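Local coordinates for hypothetical protein Atu2648 (Agrobacterium tumefaciens str. C58, PDB 1ZCE) that is of unknown function but adopts the EVE fold, which is akin to the ASCH and PUA domains, many of which bind RNA, at residues A[15-19]-A[62-66]; A[92-98]-A[133-139]. The contacts are given in a common frame with arbitrary orientation. Numbering follows the deposited sequence.

Both contacts lean on one pair of neighbouring antiparallel strands, 60-73 and 84-99, and their centres lie about 12 Å apart. Contact 1 lays the start of helix 16-22 on strand 60-73; contact 2 joins the end of helix 127-136 to the corner in strand 84-99. They touch directly. Trp16 NE1 probably donates a hydrogen bond to Asp93 OD1 at 2.7 Å, and Trp16 CZ2 packs 3.4 Å from Cys92 O. That same Cys92 O probably accepts from Ile64 N at 2.9 Å, a rung of the sheet, and Ile64 CD1 meets Leu139 CD1 at 3.4 Å. Trp16 and Leu139 thus reach the strand pair from its two faces.

Contact 1 (A[15-19]-A[62-66]); sequences SWEMQ and VGIVE
Ser15 is the N-cap of helix 16-22: with chi1 at 69° (p), its OG accepts from Met18 N at 3.2 Å, while Gln19 N closes the first turn onto Ser15 O at 2.9 Å. Trp16 follows, helical, its CA 7.0 Å from that of Val62 and its CB directed toward strand 60-73. Chi1 t (173°) and chi2 -126° lay the indole along the strand. Trp16 CB meets Val62 CG2 at 3.5 Å; further out, Gly63 CA sits 3.9 Å from the centroid of the six-membered ring of Trp16, 17° off its normal, a CH-pi contact over the face. Trp16 CH2 comes within 3.5 Å of Ile64 O, and Val65 CG1 touches the ring edge at Trp16 CZ3, 3.7 Å away. One turn on, Gln19 points the same way and brings CG to 4.4 Å from Val65 CG1; its CA lies 9.0 Å from that of Val65. The strand is irregular here: Val62 and Gly63 both face Phe52, a classic beta bulge, with Val62 at phi/psi -108/-12. This is helix-on-sheet packing within the EVE domain, where one tryptophan supplies most of the helix surface buried. No hydrogen bond crosses between the segments, so they share shape fit and van der Waals packing, while Trp16 NE1 hydrogen-bonds to Asp93 on the neighbouring strand; the fit depends on Gly63: a CB there would stand 2.3 Å from Trp16 CZ2.

Contact 2 (A[92-98]-A[133-139]); sequences CDMPQPV and VCRMGGL
Two consecutive glycines, Gly137 and Gly138, bring the end of helix 127-136 against a corner in strand 84-99 so closely that the CA atoms of Gln96 and Gly137 are 4.6 Å apart. The chain turns at Pro95 (-40/-54) and Gln96 (-124/96), and there Gln96 N donates to Gly137 O at 2.9 Å, the one direct hydrogen bond between the segments. Gly137 CA also makes a CA-H...O contact to Gln96 O (3.2 Å). A CB on Gly137 would lie 2.2 Å from Met94 SE; one on Gly138 would lie 2.1 Å from Gln96 OE1. The helix ends in a Schellman motif: Leu139 N bonds to Cys134 O at 2.7 Å and Gly138 N to Arg135 O at 3.0 Å, with Gly138 as C-prime at phi 90°. The EVE domain thereby joins its last helix to the bend of a long sheet strand. Beneath the corner, selenomethionine Met94 (chi1 t, chi2 p) packs SE 3.6 Å from Gly137 CA and 3.9 Å from Leu139 CD1, with CE 4.2 Å from Val133 CG1. Leu139 (m, t) also sets CG 3.5 Å from Pro95 CD. Past the bend, Val98 points toward the helix, CG2 3.5 Å from Val133 O and CG1 3.9 Å from CE of selenomethionine Met136. At the open side, water 2 donates to both Gln96 OE1 and Met136 O, each at 2.9 Å, and water 1 lies 3.0 Å from Gln96 O and 3.1 Å from Met136 O.

Contact 1 (A[15-19]-A[62-66])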
loop_
_atom_site.group_PDB
_atom_site.type_symbol
_atom_site.label_atom_id
_atom_site.label_comp_id
_atom_site.label_asym_id
_atom_site.label_seq_id
_atom_site.Cartn_x
_atom_site.Cartn_y
_atom_site.Cartn_z
ATOM N N SER A 15 11.293 0.763 -5.737
ATOM C CA SER A 15 10.743 -0.515 -6.164
ATOM C C SER A 15 10.510 -1.485 -5.020
ATOM O O SER A 15 11.023 -1.313 -3.911
ATOM C CB SER A 15 11.684 -1.180 -7.165
ATOM O OG SER A 15 12.868 -1.590 -6.505
ATOM N N TRP A 16 9.740 -2.522 -5.321
ATOM C CA TRP A 16 9.433 -3.568 -4.365
ATOM C C TRP A 16 10.737 -4.217 -3.894
ATOM O O TRP A 16 10.884 -4.550 -2.720
ATOM C CB TRP A 16 8.516 -4.600 -5.028
ATOM C CG TRP A 16 8.252 -5.819 -4.212
ATOM C CD1 TRP A 16 8.449 -7.110 -4.600
ATOM C CD2 TRP A 16 7.735 -5.875 -2.877
ATOM N NE1 TRP A 16 8.090 -7.970 -3.595
ATOM C CE2 TRP A 16 7.647 -7.239 -2.522
ATOM C CE3 TRP A 16 7.338 -4.906 -1.944
ATOM C CZ2 TRP A 16 7.178 -7.665 -1.277
ATOM C CZ3 TRP A 16 6.870 -5.330 -0.701
ATOM C CH2 TRP A 16 6.797 -6.698 -0.381
ATOM N N GLU A 17 11.689 -4.390 -4.807
ATOM C CA GLU A 17 12.967 -4.990 -4.442
ATOM C C GLU A 17 13.668 -4.122 -3.400
ATOM O O GLU A 17 14.227 -4.633 -2.433
ATOM C CB GLU A 17 13.853 -5.154 -5.679
ATOM C CG GLU A 17 13.361 -6.209 -6.662
ATOM C CD GLU A 17 13.503 -7.626 -6.133
ATOM O OE1 GLU A 17 13.025 -8.564 -6.808
ATOM O OE2 GLU A 17 14.096 -7.807 -5.049
HETATM N N MSE A 18 13.629 -2.805 -3.593
HETATM C CA MSE A 18 14.256 -1.893 -2.644
HETATM C C MSE A 18 13.527 -1.956 -1.305
HETATM O O MSE A 18 14.150 -1.890 -0.242
HETATM C CB MSE A 18 14.233 -0.465 -3.187
HETATM C CG MSE A 18 15.071 -0.277 -4.444
HETATM SE SE MSE A 18 14.843 1.471 -5.232
HETATM C CE MSE A 18 16.380 2.350 -4.475
ATOM N N GLN A 19 12.204 -2.085 -1.360
ATOM C CA GLN A 19 11.404 -2.172 -0.150
ATOM C C GLN A 19 11.811 -3.420 0.638
ATOM O O GLN A 19 12.051 -3.348 1.841
ATOM C CB GLN A 19 9.913 -2.219 -0.505
ATOM C CG GLN A 19 8.990 -2.261 0.702
ATOM C CD GLN A 19 9.134 -1.035 1.586
ATOM O OE1 GLN A 19 8.957 0.092 1.130
ATOM N NE2 GLN A 19 9.461 -1.253 2.856
ATOM N N VAL A 62 2.549 -6.088 -6.465
ATOM C CA VAL A 62 3.680 -6.998 -6.393
ATOM C C VAL A 62 4.027 -7.549 -5.023
ATOM O O VAL A 62 4.820 -8.481 -4.919
ATOM C CB VAL A 62 4.936 -6.324 -6.973
ATOM C CG1 VAL A 62 4.727 -6.049 -8.446
ATOM C CG2 VAL A 62 5.219 -5.019 -6.233
ATOM N N GLY A 63 3.445 -6.989 -3.972
ATOM C CA GLY A 63 3.756 -7.486 -2.648
ATOM C C GLY A 63 2.829 -6.979 -1.572
ATOM O O GLY A 63 1.965 -6.134 -1.816
ATOM N N ILE A 64 3.002 -7.527 -0.377
ATOM C CA ILE A 64 2.219 -7.130 0.778
ATOM C C ILE A 64 3.170 -6.529 1.807
ATOM O O ILE A 64 4.274 -7.040 2.031
ATOM C CB ILE A 64 1.488 -8.335 1.395
ATOM C CG1 ILE A 64 0.444 -8.854 0.401
ATOM C CG2 ILE A 64 0.835 -7.938 2.717
ATOM C CD1 ILE A 64 -0.366 -10.046 0.898
ATOM N N VAL A 65 2.738 -5.427 2.410
ATOM C CA VAL A 65 3.521 -4.743 3.424
ATOM C C VAL A 65 2.696 -4.592 4.690
ATOM O O VAL A 65 1.509 -4.909 4.722
ATOM C CB VAL A 65 3.935 -3.324 2.970
ATOM C CG1 VAL A 65 4.890 -3.411 1.791
ATOM C CG2 VAL A 65 2.701 -2.511 2.606
ATOM N N GLU A 66 3.352 -4.113 5.739
ATOM C CA GLU A 66 2.689 -3.862 7.006
ATOM C C GLU A 66 3.238 -2.571 7.589
ATOM O O GLU A 66 4.377 -2.182 7.325
ATOM C CB GLU A 66 2.923 -5.014 7.988
ATOM C CG GLU A 66 4.363 -5.165 8.454
ATOM C CD GLU A 66 4.558 -6.372 9.357
ATOM O OE1 GLU A 66 5.709 -6.627 9.769
ATOM O OE2 GLU A 66 3.562 -7.065 9.650
#

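Contact 2 (A[92-98]-A[133-139])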
loop_
_atom_site.group_PDB
_atom_site.type_symbol
_atom_site.label_atom_id
_atom_site.label_comp_id
_atom_site.label_asym_id
_atom_site.label_seq_id
_atom_site.Cartn_x
_atom_site.Cartn_y
_atom_site.Cartn_z
ATOM N N CYS A 92 5.559 -10.115 2.484
ATOM C CA CYS A 92 5.779 -11.201 1.535
ATOM C C CYS A 92 5.486 -10.744 0.112
ATOM O O CYS A 92 4.802 -9.745 -0.102
ATOM C CB CYS A 92 4.889 -12.400 1.879
ATOM S SG CYS A 92 3.110 -12.094 1.700
ATOM N N ASP A 93 6.016 -11.472 -0.862
ATOM C CA ASP A 93 5.777 -11.134 -2.255
ATOM C C ASP A 93 4.392 -11.631 -2.623
ATOM O O ASP A 93 3.810 -12.460 -1.921
ATOM C CB ASP A 93 6.784 -11.839 -3.170
ATOM C CG ASP A 93 8.217 -11.594 -2.765
ATOM O OD1 ASP A 93 8.615 -10.416 -2.672
ATOM O OD2 ASP A 93 8.949 -12.581 -2.549
HETATM N N MSE A 94 3.847 -11.096 -3.705
HETATM C CA MSE A 94 2.568 -11.573 -4.194
HETATM C C MSE A 94 3.056 -12.639 -5.172
HETATM O O MSE A 94 3.725 -12.316 -6.150
HETATM C CB MSE A 94 1.820 -10.472 -4.944
HETATM C CG MSE A 94 0.452 -10.906 -5.461
HETATM SE SE MSE A 94 -0.763 -11.406 -4.048
HETATM C CE MSE A 94 -1.351 -9.637 -3.563
ATOM N N PRO A 95 2.763 -13.924 -4.902
ATOM C CA PRO A 95 3.187 -15.032 -5.768
ATOM C C PRO A 95 3.080 -14.725 -7.258
ATOM O O PRO A 95 4.046 -14.884 -8.007
ATOM C CB PRO A 95 2.274 -16.167 -5.328
ATOM C CG PRO A 95 2.180 -15.926 -3.854
ATOM C CD PRO A 95 1.954 -14.427 -3.776
ATOM N N GLN A 96 1.896 -14.299 -7.686
ATOM C CA GLN A 96 1.663 -13.934 -9.076
ATOM C C GLN A 96 1.139 -12.503 -9.067
ATOM O O GLN A 96 -0.053 -12.270 -8.862
ATOM C CB GLN A 96 0.635 -14.866 -9.729
ATOM C CG GLN A 96 1.105 -16.302 -9.921
ATOM C CD GLN A 96 1.054 -17.116 -8.646
ATOM O OE1 GLN A 96 -0.001 -17.252 -8.026
ATOM N NE2 GLN A 96 2.196 -17.669 -8.249
ATOM N N PRO A 97 2.031 -11.521 -9.268
ATOM C CA PRO A 97 1.645 -10.108 -9.278
ATOM C C PRO A 97 0.353 -9.868 -10.057
ATOM O O PRO A 97 0.182 -10.372 -11.166
ATOM C CB PRO A 97 2.863 -9.431 -9.897
ATOM C CG PRO A 97 3.988 -10.252 -9.334
ATOM C CD PRO A 97 3.473 -11.671 -9.536
ATOM N N VAL A 98 -0.549 -9.093 -9.463
ATOM C CA VAL A 98 -1.850 -8.804 -10.060
ATOM C C VAL A 98 -1.855 -7.494 -10.840
ATOM O O VAL A 98 -1.683 -6.415 -10.271
ATOM C CB VAL A 98 -2.935 -8.755 -8.961
ATOM C CG1 VAL A 98 -4.303 -8.579 -9.583
ATOM C CG2 VAL A 98 -2.879 -10.026 -8.121
ATOM N N VAL A 133 -7.973 -9.797 -4.333
ATOM C CA VAL A 133 -6.721 -9.511 -5.025
ATOM C C VAL A 133 -5.677 -10.540 -4.587
ATOM O O VAL A 133 -4.906 -11.033 -5.411
ATOM C CB VAL A 133 -6.228 -8.067 -4.729
ATOM C CG1 VAL A 133 -4.810 -7.862 -5.252
ATOM C CG2 VAL A 133 -7.164 -7.065 -5.401
ATOM N N CYS A 134 -5.654 -10.873 -3.299
ATOM C CA CYS A 134 -4.705 -11.871 -2.816
ATOM C C CYS A 134 -4.933 -13.220 -3.499
ATOM O O CYS A 134 -3.972 -13.869 -3.923
ATOM C CB CYS A 134 -4.801 -12.023 -1.295
ATOM S SG CYS A 134 -3.960 -10.703 -0.381
ATOM N N ARG A 135 -6.192 -13.642 -3.610
ATOM C CA ARG A 135 -6.502 -14.910 -4.277
ATOM C C ARG A 135 -6.016 -14.871 -5.724
ATOM O O ARG A 135 -5.411 -15.824 -6.215
ATOM C CB ARG A 135 -8.009 -15.188 -4.269
ATOM C CG ARG A 135 -8.539 -15.874 -3.024
ATOM C CD ARG A 135 -9.988 -16.293 -3.241
ATOM N NE ARG A 135 -10.873 -15.141 -3.363
ATOM C CZ ARG A 135 -11.397 -14.496 -2.327
ATOM N NH1 ARG A 135 -12.187 -13.455 -2.528
ATOM N NH2 ARG A 135 -11.149 -14.905 -1.090
HETATM N N MSE A 136 -6.300 -13.769 -6.408
HETATM C CA MSE A 136 -5.878 -13.608 -7.792
HETATM C C MSE A 136 -4.363 -13.712 -7.864
HETATM O O MSE A 136 -3.814 -14.209 -8.846
HETATM C CB MSE A 136 -6.309 -12.242 -8.323
HETATM C CG MSE A 136 -7.811 -12.050 -8.434
HETATM SE SE MSE A 136 -8.240 -10.202 -8.772
HETATM C CE MSE A 136 -7.690 -10.103 -10.617
ATOM N N GLY A 137 -3.700 -13.243 -6.810
ATOM C CA GLY A 137 -2.251 -13.262 -6.759
ATOM C C GLY A 137 -1.629 -14.519 -6.184
ATOM O O GLY A 137 -0.418 -14.564 -5.972
ATOM N N GLY A 138 -2.449 -15.533 -5.916
ATOM C CA GLY A 138 -1.929 -16.784 -5.389
ATOM C C GLY A 138 -1.835 -16.922 -3.879
ATOM O O GLY A 138 -1.156 -17.824 -3.384
ATOM N N LEU A 139 -2.505 -16.042 -3.140
ATOM C CA LEU A 139 -2.481 -16.104 -1.680
ATOM C C LEU A 139 -3.848 -16.427 -1.085
ATOM O O LEU A 139 -4.695 -15.543 -0.938
ATOM C CB LEU A 139 -1.979 -14.784 -1.093
ATOM C CG LEU A 139 -0.483 -14.495 -1.208
ATOM C CD1 LEU A 139 -0.181 -13.157 -0.556
ATOM C CD2 LEU A 139 0.317 -15.607 -0.530
HETATM O O HOH W 1 -2.186 -12.621 -10.882
HETATM O O HOH W 2 -2.564 -16.762 -9.188
#